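Local coordinates for cyanuric acid amidohydrolase (Azorhizobium caulinodans, PDB 4NQ3), which hydrolytically opens the s-triazine ring of cyanuric acid to give carboxybiuret, which decarboxylates spontaneously to biuret, a step in atrazine breakdown, at the barbituric acid site and the interface of chains A and B. Residues are numbered along the deposited sequence; one frame, centred on the assembly and turned at random. Chains: chain A/B/C, Cyanuric acid amidohydrolase.

Contact 1: the barbituric acid site. Residues chain A 40, 45, 52, 79-80, 156, 188, 226-227, 314, 333-334. With BR8 (barbituric acid), chain D.
At the extended ends of strands 75-80, 223-227 and 331-334 the backbone (psi 169° at A:Gly80, 154° at A:Ser227 and A:Gly334) turns an N-H to each ring carbonyl of barbituric acid. This is the threefold-symmetric Ser-Lys active site of the cyclic amide hydrolases, and it buries the ligand almost completely. A:Gly80 and A:Ser227 also accept from the ring: BR8 N3 gives to A:Gly80 O and BR8 N1 to A:Ser227 O. Three arginines come from outside the ring, each bent at chi3, and each puts NH1 on one carbonyl. A:Arg188 NH1 meets BR8 O8 at 3.0 Å, in the guanidinium plane. A:Arg52 NH1 meets BR8 O2 at 2.9 Å, and A:Arg314 NH1 reaches BR8 O4 from a more tilted plane. Each carbonyl oxygen takes at least a backbone and an arginine N-H, which would probably polarise it. A:Ser79, A:Ser226 and A:Ser333 all stand over one ring face, OG anti to the backbone N. A:Gly45 O lies over the other face. A:Lys40 NZ gives to A:Ser79 OG and A:Gly80 O, a second potential dyad. The nucleophile A:Ser226 has OG 3.6 Å from BR8 C6. A:Lys156 NZ, its dyad partner, donates a hydrogen bond to A:Ser226 OG at 2.8 Å.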
loop_
_atom_site.group_PDB
_atom_site.type_symbol
_atom_site.label_atom_id
_atom_site.label_comp_id
_atom_site.label_asym_id
_atom_site.label_seq_id
_atom_site.Cartn_x
_atom_site.Cartn_y
_atom_site.Cartn_z
ATOM N N LYS A 40 -2.131 -14.414 15.423
ATOM C CA LYS A 40 -2.253 -13.229 14.587
ATOM C C LYS A 40 -0.834 -12.778 14.320
ATOM O O LYS A 40 -0.094 -12.511 15.256
ATOM C CB LYS A 40 -3.054 -12.136 15.279
ATOM C CG LYS A 40 -4.512 -12.462 15.419
ATOM C CD LYS A 40 -5.099 -12.778 14.055
ATOM C CE LYS A 40 -4.991 -11.582 13.095
ATOM N NZ LYS A 40 -5.418 -11.975 11.719
ATOM N N GLY A 45 -1.884 -10.270 5.724
ATOM C CA GLY A 45 -3.010 -11.178 5.763
ATOM C C GLY A 45 -3.553 -11.567 4.396
ATOM O O GLY A 45 -4.631 -12.135 4.306
ATOM N N ARG A 52 3.157 -15.458 8.200
ATOM C CA ARG A 52 2.433 -16.680 8.557
ATOM C C ARG A 52 3.369 -17.883 8.522
ATOM O O ARG A 52 3.489 -18.623 9.499
ATOM C CB ARG A 52 1.247 -16.922 7.603
ATOM C CG ARG A 52 0.091 -15.935 7.760
ATOM C CD ARG A 52 -1.059 -16.201 6.804
ATOM N NE ARG A 52 -0.583 -16.314 5.439
ATOM C CZ ARG A 52 -1.024 -15.595 4.419
ATOM N NH1 ARG A 52 -1.981 -14.696 4.602
ATOM N NH2 ARG A 52 -0.517 -15.786 3.213
ATOM N N SER A 79 -3.106 -16.664 11.269
ATOM C CA SER A 79 -3.867 -15.677 10.517
ATOM C C SER A 79 -3.158 -14.351 10.539
ATOM O O SER A 79 -2.949 -13.786 11.615
ATOM C CB SER A 79 -5.264 -15.506 11.082
ATOM O OG SER A 79 -5.996 -14.631 10.253
ATOM N N GLY A 80 -2.745 -13.889 9.357
ATOM C CA GLY A 80 -2.018 -12.640 9.214
ATOM C C GLY A 80 -2.949 -11.447 9.237
ATOM O O GLY A 80 -4.178 -11.586 9.175
ATOM N N LYS A 156 -7.920 -23.540 8.569
ATOM C CA LYS A 156 -6.848 -22.924 7.815
ATOM C C LYS A 156 -6.858 -23.557 6.439
ATOM O O LYS A 156 -6.767 -24.777 6.329
ATOM C CB LYS A 156 -5.508 -23.145 8.495
ATOM C CG LYS A 156 -4.379 -22.379 7.850
ATOM C CD LYS A 156 -4.481 -20.948 8.204
ATOM C CE LYS A 156 -3.875 -20.057 7.148
ATOM N NZ LYS A 156 -4.152 -18.611 7.430
ATOM N N ARG A 188 -11.854 -19.789 1.415
ATOM C CA ARG A 188 -12.540 -19.576 2.684
ATOM C C ARG A 188 -14.001 -19.994 2.543
ATOM O O ARG A 188 -14.555 -20.667 3.419
ATOM C CB ARG A 188 -12.462 -18.107 3.143
ATOM C CG ARG A 188 -11.116 -17.610 3.660
ATOM C CD ARG A 188 -11.213 -16.177 4.196
ATOM N NE ARG A 188 -11.627 -15.274 3.133
ATOM C CZ ARG A 188 -10.813 -14.420 2.514
ATOM N NH1 ARG A 188 -9.539 -14.335 2.875
ATOM N NH2 ARG A 188 -11.270 -13.637 1.542
ATOM N N SER A 226 -9.569 -19.087 7.404
ATOM C CA SER A 226 -8.401 -18.249 7.196
ATOM C C SER A 226 -7.503 -18.922 6.157
ATOM O O SER A 226 -7.106 -20.089 6.314
ATOM C CB SER A 226 -7.664 -18.035 8.518
ATOM O OG SER A 226 -6.486 -17.284 8.343
ATOM N N SER A 227 -7.223 -18.199 5.077
ATOM C CA SER A 227 -6.492 -18.754 3.948
ATOM C C SER A 227 -5.008 -18.370 4.070
ATOM O O SER A 227 -4.675 -17.380 4.699
ATOM C CB SER A 227 -7.113 -18.258 2.639
ATOM O OG SER A 227 -6.550 -18.878 1.495
ATOM N N ARG A 314 -10.732 -5.836 8.864
ATOM C CA ARG A 314 -10.060 -6.248 10.089
ATOM C C ARG A 314 -9.817 -5.064 11.018
ATOM O O ARG A 314 -10.258 -5.082 12.167
ATOM C CB ARG A 314 -8.734 -6.945 9.789
ATOM C CG ARG A 314 -8.813 -8.436 9.488
ATOM C CD ARG A 314 -7.404 -9.057 9.516
ATOM N NE ARG A 314 -6.534 -8.450 8.520
ATOM C CZ ARG A 314 -6.359 -8.941 7.301
ATOM N NH1 ARG A 314 -6.968 -10.079 6.955
ATOM N NH2 ARG A 314 -5.565 -8.313 6.441
ATOM N N SER A 333 -10.206 -11.901 11.995
ATOM C CA SER A 333 -9.827 -12.505 10.729
ATOM C C SER A 333 -10.741 -11.967 9.614
ATOM O O SER A 333 -11.946 -11.850 9.814
ATOM C CB SER A 333 -9.929 -14.022 10.848
ATOM O OG SER A 333 -9.827 -14.626 9.585
ATOM N N GLY A 334 -10.181 -11.617 8.461
ATOM C CA GLY A 334 -10.953 -10.933 7.426
ATOM C C GLY A 334 -11.538 -11.865 6.383
ATOM O O GLY A 334 -11.012 -12.939 6.157
HETATM N N1 BR8 D . -5.740 -15.048 5.846
HETATM C C2 BR8 D . -5.017 -14.348 6.749
HETATM O O2 BR8 D . -3.814 -14.523 6.778
HETATM N N3 BR8 D . -5.627 -13.463 7.591
HETATM C C4 BR8 D . -7.028 -13.240 7.554
HETATM O O4 BR8 D . -7.539 -12.432 8.323
HETATM C C5 BR8 D . -7.963 -13.998 6.610
HETATM C C6 BR8 D . -7.123 -14.925 5.743
HETATM O O8 BR8 D . -7.671 -15.600 4.901
#

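Contact 2: the interface of chains A and B. Residues chain A 84-86, 315, 318-319, 322, 326-328; chain B 260, 294, 297-299, 301, 316.
The aromatic ring of B:Phe316 fills the apolar centre, inserted between two pieces of chain A. Its CG is anti to the backbone N (chi1 -162°), beside the carbonyl carbon, and the ring sits between the loop of A:Gly85 and helix 309-325 of chain A. One face carries A:Gly85 N over the ring centre. The opposite face meets A:Gly319 CA, a CH-pi contact 3.8 Å from the ring centroid. A:Ala318 CB touches the edge in plane. A:Ala322 CB closes the tip, 3.8 Å from B:Phe316 CZ. An alanine here would remove the ring and both face contacts, and would probably leave A:Gly85 and A:Gly319 poorly packed. Beside the ring, B:Ile260 CG2 lies 3.7 Å from A:Ala322 CB, while its CD1 reaches the backbone of A:Gly326. A:Thr328 crosses B:Phe316 and B:Ile294 at about a right angle. Its CG2 points to B:Phe316 CZ, and its OG1 faces the rim. The rim is bridged by water. Water 1 is 2.7 Å from A:Thr328 OG1 and 3.1 Å from B:Lys297 O, and it also meets A:Gly85 O. Water 2 links A:Thr328 N to B:Ile294 O, at 2.9 Å from the latter. Further out, A:His327 ND1 and B:Lys297 NZ are near but not in contact. The patch, with its twofold twin, joins subunits A and B of the homotetramer through the helix that also carries a substrate-binding arginine.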
loop_
_atom_site.group_PDB
_atom_site.type_symbol
_atom_site.label_atom_id
_atom_site.label_comp_id
_atom_site.label_asym_id
_atom_site.label_seq_id
_atom_site.Cartn_x
_atom_site.Cartn_y
_atom_site.Cartn_z
ATOM N N GLY A 84 -4.803 -1.515 12.421
ATOM C CA GLY A 84 -5.271 -0.726 13.535
ATOM C C GLY A 84 -4.395 -1.006 14.737
ATOM O O GLY A 84 -3.172 -1.081 14.623
ATOM N N GLY A 85 -5.011 -1.154 15.900
ATOM C CA GLY A 85 -4.232 -1.355 17.103
ATOM C C GLY A 85 -4.122 -2.817 17.472
ATOM O O GLY A 85 -3.554 -3.152 18.502
HETATM N N MSE A 86 -4.672 -3.687 16.632
HETATM C CA MSE A 86 -4.735 -5.113 16.943
HETATM C C MSE A 86 -3.349 -5.644 17.257
HETATM O O MSE A 86 -2.403 -5.344 16.540
HETATM C CB MSE A 86 -5.353 -5.892 15.790
HETATM C CG MSE A 86 -5.670 -7.318 16.149
HETATM SE SE MSE A 86 -6.623 -8.145 14.695
HETATM C CE MSE A 86 -6.799 -6.559 13.544
ATOM N N ALA A 315 -9.110 -4.047 10.527
ATOM C CA ALA A 315 -8.860 -2.841 11.325
ATOM C C ALA A 315 -10.160 -2.295 11.924
ATOM O O ALA A 315 -10.214 -1.955 13.101
ATOM C CB ALA A 315 -8.173 -1.768 10.488
ATOM N N ALA A 318 -11.825 -4.787 14.448
ATOM C CA ALA A 318 -10.965 -4.945 15.624
ATOM C C ALA A 318 -11.202 -3.779 16.581
ATOM O O ALA A 318 -11.309 -3.959 17.799
ATOM C CB ALA A 318 -9.491 -5.044 15.234
ATOM N N GLY A 319 -11.323 -2.586 16.010
ATOM C CA GLY A 319 -11.602 -1.404 16.793
ATOM C C GLY A 319 -12.937 -1.502 17.512
ATOM O O GLY A 319 -13.011 -1.228 18.707
ATOM N N ALA A 322 -12.554 -4.219 20.331
ATOM C CA ALA A 322 -11.597 -3.731 21.313
ATOM C C ALA A 322 -12.220 -2.654 22.188
ATOM O O ALA A 322 -11.941 -2.567 23.384
ATOM C CB ALA A 322 -10.363 -3.191 20.619
ATOM N N GLY A 326 -12.156 -3.910 25.872
ATOM C CA GLY A 326 -11.154 -3.170 26.625
ATOM C C GLY A 326 -9.670 -3.448 26.407
ATOM O O GLY A 326 -8.822 -2.899 27.109
ATOM N N HIS A 327 -9.344 -4.305 25.447
ATOM C CA HIS A 327 -7.949 -4.567 25.103
ATOM C C HIS A 327 -7.805 -4.938 23.647
ATOM O O HIS A 327 -8.797 -5.101 22.944
ATOM C CB HIS A 327 -7.369 -5.664 25.975
ATOM C CG HIS A 327 -7.931 -7.022 25.704
ATOM N ND1 HIS A 327 -7.284 -7.949 24.915
ATOM C CD2 HIS A 327 -9.061 -7.624 26.148
ATOM C CE1 HIS A 327 -7.998 -9.063 24.876
ATOM N NE2 HIS A 327 -9.081 -8.891 25.617
ATOM N N THR A 328 -6.568 -5.041 23.182
ATOM C CA THR A 328 -6.336 -5.195 21.756
ATOM C C THR A 328 -5.745 -6.535 21.381
ATOM O O THR A 328 -5.420 -6.762 20.222
ATOM C CB THR A 328 -5.425 -4.112 21.246
ATOM O OG1 THR A 328 -4.197 -4.188 21.969
ATOM C CG2 THR A 328 -6.078 -2.747 21.450
ATOM N N ILE B 260 -8.974 3.140 22.168
ATOM C CA ILE B 260 -10.205 2.383 22.406
ATOM C C ILE B 260 -10.974 2.890 23.603
ATOM O O ILE B 260 -11.810 2.173 24.155
ATOM C CB ILE B 260 -9.935 0.884 22.642
ATOM C CG1 ILE B 260 -8.996 0.700 23.831
ATOM C CG2 ILE B 260 -9.375 0.247 21.407
ATOM C CD1 ILE B 260 -8.671 -0.736 24.138
ATOM N N ILE B 294 -0.905 -0.152 23.318
ATOM C CA ILE B 294 -2.196 0.278 23.858
ATOM C C ILE B 294 -2.517 -0.577 25.079
ATOM O O ILE B 294 -2.631 -1.799 24.968
ATOM C CB ILE B 294 -3.322 0.145 22.860
ATOM C CG1 ILE B 294 -3.024 0.983 21.620
ATOM C CG2 ILE B 294 -4.629 0.564 23.496
ATOM C CD1 ILE B 294 -4.124 0.882 20.561
ATOM N N LYS B 297 -0.286 -3.524 25.607
ATOM C CA LYS B 297 -0.191 -4.444 24.468
ATOM C C LYS B 297 0.432 -3.776 23.244
ATOM O O LYS B 297 0.040 -2.660 22.855
ATOM C CB LYS B 297 -1.573 -4.987 24.108
ATOM C CG LYS B 297 -2.289 -5.664 25.245
ATOM C CD LYS B 297 -1.527 -6.916 25.621
ATOM C CE LYS B 297 -2.164 -7.620 26.799
ATOM N NZ LYS B 297 -3.561 -8.037 26.494
ATOM N N ARG B 298 1.405 -4.445 22.632
ATOM C CA ARG B 298 2.094 -3.811 21.518
ATOM C C ARG B 298 1.168 -3.707 20.306
ATOM O O ARG B 298 0.309 -4.568 20.100
ATOM C CB ARG B 298 3.363 -4.575 21.175
ATOM C CG ARG B 298 3.383 -5.187 19.806
ATOM C CD ARG B 298 4.799 -5.648 19.448
ATOM N NE ARG B 298 4.723 -6.918 18.748
ATOM C CZ ARG B 298 4.861 -7.066 17.433
ATOM N NH1 ARG B 298 5.131 -6.014 16.664
ATOM N NH2 ARG B 298 4.743 -8.280 16.895
ATOM N N HIS B 299 1.329 -2.636 19.530
ATOM C CA HIS B 299 0.601 -2.464 18.272
ATOM C C HIS B 299 1.616 -2.282 17.174
ATOM O O HIS B 299 2.793 -2.139 17.465
ATOM C CB HIS B 299 -0.351 -1.280 18.322
ATOM C CG HIS B 299 0.332 0.045 18.432
ATOM N ND1 HIS B 299 1.139 0.551 17.438
ATOM C CD2 HIS B 299 0.314 0.977 19.416
ATOM C CE1 HIS B 299 1.598 1.735 17.808
ATOM N NE2 HIS B 299 1.115 2.015 19.007
HETATM N N MSE B 301 1.436 -0.081 14.293
HETATM C CA MSE B 301 1.161 1.071 13.421
HETATM C C MSE B 301 2.402 1.887 13.059
HETATM O O MSE B 301 2.496 2.417 11.954
HETATM C CB MSE B 301 0.111 1.994 14.076
HETATM C CG MSE B 301 -1.301 1.414 14.081
HETATM SE SE MSE B 301 -2.628 2.367 15.147
HETATM C CE MSE B 301 -1.721 2.367 16.866
ATOM N N PHE B 316 -9.086 2.244 12.982
ATOM C CA PHE B 316 -9.287 1.613 14.278
ATOM C C PHE B 316 -10.239 2.387 15.184
ATOM O O PHE B 316 -11.181 1.793 15.699
ATOM C CB PHE B 316 -7.939 1.411 14.975
ATOM C CG PHE B 316 -7.970 0.410 16.093
ATOM C CD1 PHE B 316 -8.224 -0.924 15.838
ATOM C CD2 PHE B 316 -7.697 0.790 17.395
ATOM C CE1 PHE B 316 -8.237 -1.862 16.867
ATOM C CE2 PHE B 316 -7.701 -0.147 18.433
ATOM C CZ PHE B 316 -7.978 -1.469 18.164
HETATM O O HOH W 1 -2.358 -2.613 20.883
HETATM O O HOH W 2 -4.943 -3.478 25.091
#

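Contact 3: the barbituric acid site. Residues chain A 176-178, 182; chain C 182. With BR8 (barbituric acid), chain E.
This second barbituric acid lies in a shallow groove between chains A and C. Protein hides 158 of its 253 Å². The lid is A:Thr177. Its OG1 is anti to the backbone N (chi1 -168°) and stands over one ring face near C5 and C6, with A:Thr177 CA 3.5 Å from BR8 C5. A:Ser178 continues the lid, its backbone N 3.5 Å from BR8 O4. A:Ala176 forms a wall beside the C5 edge, its O 3.7 Å from BR8 C5. A second wall is A:Lys182, bent at chi2 (72°), whose CE passes BR8 O8 at 3.7 Å. Opposite the C5 edge, C:Lys182 has the same bend and makes the third wall. The methylene chain of C:Lys182 passes BR8 O2, displaced to the face away from A:Thr177, with CG at 3.7 Å and NZ at 3.6 Å from that oxygen. No lining residue forms a matching floor opposite A:Thr177, so the uncovered surface is probably there and along the N1 edge. No N or O of these lining residues is within bonding reach of the ligand. An alanine here for C:Lys182 would remove the methylenes beside O2 and would probably weaken the hold of chain C on the ligand. The ligand was probably captured from the crystallisation medium. The centre of the site lies about 17 Å from the catalytic A:Ser226. The structure alone shows no catalytic role; the groove marks a place where two subunits meet.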
loop_
_atom_site.group_PDB
_atom_site.type_symbol
_atom_site.label_atom_id
_atom_site.label_comp_id
_atom_site.label_asym_id
_atom_site.label_seq_id
_atom_site.Cartn_x
_atom_site.Cartn_y
_atom_site.Cartn_z
ATOM N N ALA A 176 -10.637 -22.602 -10.288
ATOM C CA ALA A 176 -11.892 -21.861 -10.213
ATOM C C ALA A 176 -11.668 -20.360 -10.432
ATOM O O ALA A 176 -12.607 -19.586 -10.605
ATOM C CB ALA A 176 -12.552 -22.116 -8.891
ATOM N N THR A 177 -10.409 -19.950 -10.399
ATOM C CA THR A 177 -10.055 -18.561 -10.621
ATOM C C THR A 177 -8.607 -18.452 -11.017
ATOM O O THR A 177 -7.841 -19.405 -10.852
ATOM C CB THR A 177 -10.280 -17.695 -9.365
ATOM O OG1 THR A 177 -10.191 -16.311 -9.725
ATOM C CG2 THR A 177 -9.198 -17.973 -8.334
ATOM N N SER A 178 -8.227 -17.289 -11.531
ATOM C CA SER A 178 -6.818 -16.997 -11.738
ATOM C C SER A 178 -6.416 -15.771 -10.917
ATOM O O SER A 178 -5.232 -15.470 -10.811
ATOM C CB SER A 178 -6.519 -16.767 -13.219
ATOM O OG SER A 178 -7.061 -17.804 -14.022
ATOM N N LYS A 182 -8.730 -13.441 -5.129
ATOM C CA LYS A 182 -10.054 -14.047 -5.211
ATOM C C LYS A 182 -9.999 -15.505 -4.722
ATOM O O LYS A 182 -10.913 -15.990 -4.050
ATOM C CB LYS A 182 -10.590 -13.934 -6.633
ATOM C CG LYS A 182 -11.885 -14.673 -6.916
ATOM C CD LYS A 182 -13.105 -14.021 -6.276
ATOM C CE LYS A 182 -14.415 -14.567 -6.884
ATOM N NZ LYS A 182 -15.663 -14.071 -6.195
ATOM N N LYS C 182 -11.056 -5.725 -11.707
ATOM C CA LYS C 182 -11.211 -6.580 -12.884
ATOM C C LYS C 182 -12.001 -5.821 -13.963
ATOM O O LYS C 182 -11.695 -5.905 -15.154
ATOM C CB LYS C 182 -11.917 -7.886 -12.490
ATOM C CG LYS C 182 -12.366 -8.818 -13.620
ATOM C CD LYS C 182 -11.207 -9.530 -14.277
ATOM C CE LYS C 182 -11.687 -10.713 -15.129
ATOM N NZ LYS C 182 -10.570 -11.363 -15.909
HETATM N N1 BR8 E . -12.445 -13.746 -11.464
HETATM C C2 BR8 E . -11.529 -13.348 -12.408
HETATM O O2 BR8 E . -11.261 -12.160 -12.506
HETATM N N3 BR8 E . -10.916 -14.268 -13.230
HETATM C C4 BR8 E . -11.196 -15.645 -13.129
HETATM O O4 BR8 E . -10.618 -16.380 -13.884
HETATM C C5 BR8 E . -12.206 -16.263 -12.143
HETATM C C6 BR8 E . -12.791 -15.110 -11.291
HETATM O O8 BR8 E . -13.611 -15.373 -10.431
#

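Contact 4: the interface of chains A and B. Residues chain A 11-13, 42, 82, 87-88; chain B 298, 300.
A polar patch of a twofold homodimer interface is formed here, and it ties chains A and B together within the tetramer of this cyclic amide hydrolase. B:Arg298, from strand 297-298, reaches across the interface and buries 104 Å² against chain A. Its guanidinium uses its side edge on A:Thr11. B:Arg298 NE and NH2 both give to A:Thr11 O, each at 3.1 Å. The NE bond lies in the carbonyl plane, on a lone pair, whereas NH2 comes from above that plane. At the tip, B:Arg298 NH1 forms a salt bridge with A:Glu42 OE1 at 2.8 Å. The carboxylate and guanidinium planes are 75° apart, so the acid is met from above its plane and not in a flat pairing. A:Glu42 is bent at chi2 (141°), and its OE2 also lies 3.0 Å from B:Arg298 NH2. One face of the guanidinium is covered by A:Ala12 O, the other by A:Pro88 CG. These covers and the two-nitrogen grip on A:Thr11 should fix its rotation. Nearer the strand, A:Ser87 OG, anti to its backbone N, gives to B:Arg298 O at 2.9 Å. B:Thr300 continues the patch. Its CG2 packs 3.7 Å from A:Pro88 CG, and the side chain crosses that of A:Glu42 obliquely. Its OG1 makes a weak hydrogen bond to A:Thr82 O. Water 3 joins the same two residues, at 2.6 Å from B:Thr300 N and 3.1 Å from A:Thr82 O.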
loop_
_atom_site.group_PDB
_atom_site.type_symbol
_atom_site.label_atom_id
_atom_site.label_comp_id
_atom_site.label_asym_id
_atom_site.label_seq_id
_atom_site.Cartn_x
_atom_site.Cartn_y
_atom_site.Cartn_z
ATOM N N THR A 11 3.863 -11.899 21.307
ATOM C CA THR A 11 5.002 -12.131 20.410
ATOM C C THR A 11 5.512 -10.786 19.882
ATOM O O THR A 11 4.719 -9.901 19.533
ATOM C CB THR A 11 4.621 -13.005 19.207
ATOM O OG1 THR A 11 3.685 -12.271 18.405
ATOM C CG2 THR A 11 3.959 -14.323 19.642
ATOM N N ALA A 12 6.822 -10.631 19.775
ATOM C CA ALA A 12 7.369 -9.361 19.320
ATOM C C ALA A 12 7.643 -9.377 17.832
ATOM O O ALA A 12 8.009 -8.361 17.254
ATOM C CB ALA A 12 8.637 -9.038 20.077
ATOM N N SER A 13 7.377 -10.519 17.210
ATOM C CA SER A 13 7.941 -10.883 15.927
ATOM C C SER A 13 7.204 -12.145 15.505
ATOM O O SER A 13 6.748 -12.904 16.369
ATOM C CB SER A 13 9.438 -11.148 16.087
ATOM O OG SER A 13 10.100 -11.200 14.845
ATOM N N GLU A 42 2.055 -10.288 11.990
ATOM C CA GLU A 42 2.143 -8.908 11.467
ATOM C C GLU A 42 2.099 -8.724 9.957
ATOM O O GLU A 42 2.284 -7.603 9.491
ATOM C CB GLU A 42 3.450 -8.254 11.924
ATOM C CG GLU A 42 3.528 -7.976 13.385
ATOM C CD GLU A 42 4.908 -8.255 13.959
ATOM O OE1 GLU A 42 5.686 -7.274 14.197
ATOM O OE2 GLU A 42 5.191 -9.464 14.190
ATOM N N THR A 82 -2.680 -7.592 11.189
ATOM C CA THR A 82 -2.963 -6.999 12.487
ATOM C C THR A 82 -3.026 -5.478 12.340
ATOM O O THR A 82 -2.177 -4.748 12.853
ATOM C CB THR A 82 -1.903 -7.392 13.539
ATOM O OG1 THR A 82 -0.653 -6.769 13.228
ATOM C CG2 THR A 82 -1.702 -8.903 13.571
ATOM N N SER A 87 -3.239 -6.424 18.333
ATOM C CA SER A 87 -1.950 -6.824 18.901
ATOM C C SER A 87 -1.538 -8.274 18.576
ATOM O O SER A 87 -2.225 -9.228 18.941
ATOM C CB SER A 87 -2.010 -6.622 20.414
ATOM O OG SER A 87 -0.837 -7.061 21.051
ATOM N N PRO A 88 -0.391 -8.443 17.907
ATOM C CA PRO A 88 0.086 -9.778 17.528
ATOM C C PRO A 88 0.287 -10.722 18.706
ATOM O O PRO A 88 0.955 -10.366 19.687
ATOM C CB PRO A 88 1.420 -9.484 16.839
ATOM C CG PRO A 88 1.282 -8.084 16.360
ATOM C CD PRO A 88 0.477 -7.381 17.387
ATOM N N ARG B 298 1.405 -4.445 22.632
ATOM C CA ARG B 298 2.094 -3.811 21.518
ATOM C C ARG B 298 1.168 -3.707 20.306
ATOM O O ARG B 298 0.309 -4.568 20.100
ATOM C CB ARG B 298 3.363 -4.575 21.175
ATOM C CG ARG B 298 3.383 -5.187 19.806
ATOM C CD ARG B 298 4.799 -5.648 19.448
ATOM N NE ARG B 298 4.723 -6.918 18.748
ATOM C CZ ARG B 298 4.861 -7.066 17.433
ATOM N NH1 ARG B 298 5.131 -6.014 16.664
ATOM N NH2 ARG B 298 4.743 -8.280 16.895
ATOM N N THR B 300 1.186 -2.312 15.916
ATOM C CA THR B 300 2.170 -2.339 14.834
ATOM C C THR B 300 2.182 -1.123 13.922
ATOM O O THR B 300 2.884 -1.139 12.913
ATOM C CB THR B 300 1.976 -3.579 13.947
ATOM O OG1 THR B 300 0.767 -3.453 13.202
ATOM C CG2 THR B 300 1.901 -4.816 14.805
HETATM O O HOH W 3 -1.158 -3.358 15.391
#

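Contact 2 and contact 4 are neighbouring parts of one A-B interface, their centres about 10 Å apart, and they share B:Arg298. Contact 1 lies about 14 Å from contact 4 and 17 Å from contact 2. Helix 309-325 of chain A runs from the substrate arginine of contact 1 to the packing surface of contact 2, so assembly may steady the active site. Contact 3 is about 19 Å from contact 1, and helix 180-199 supplies residues to both. It lies on the A-C side, about 32 Å from contact 2 and 31 Å from contact 4.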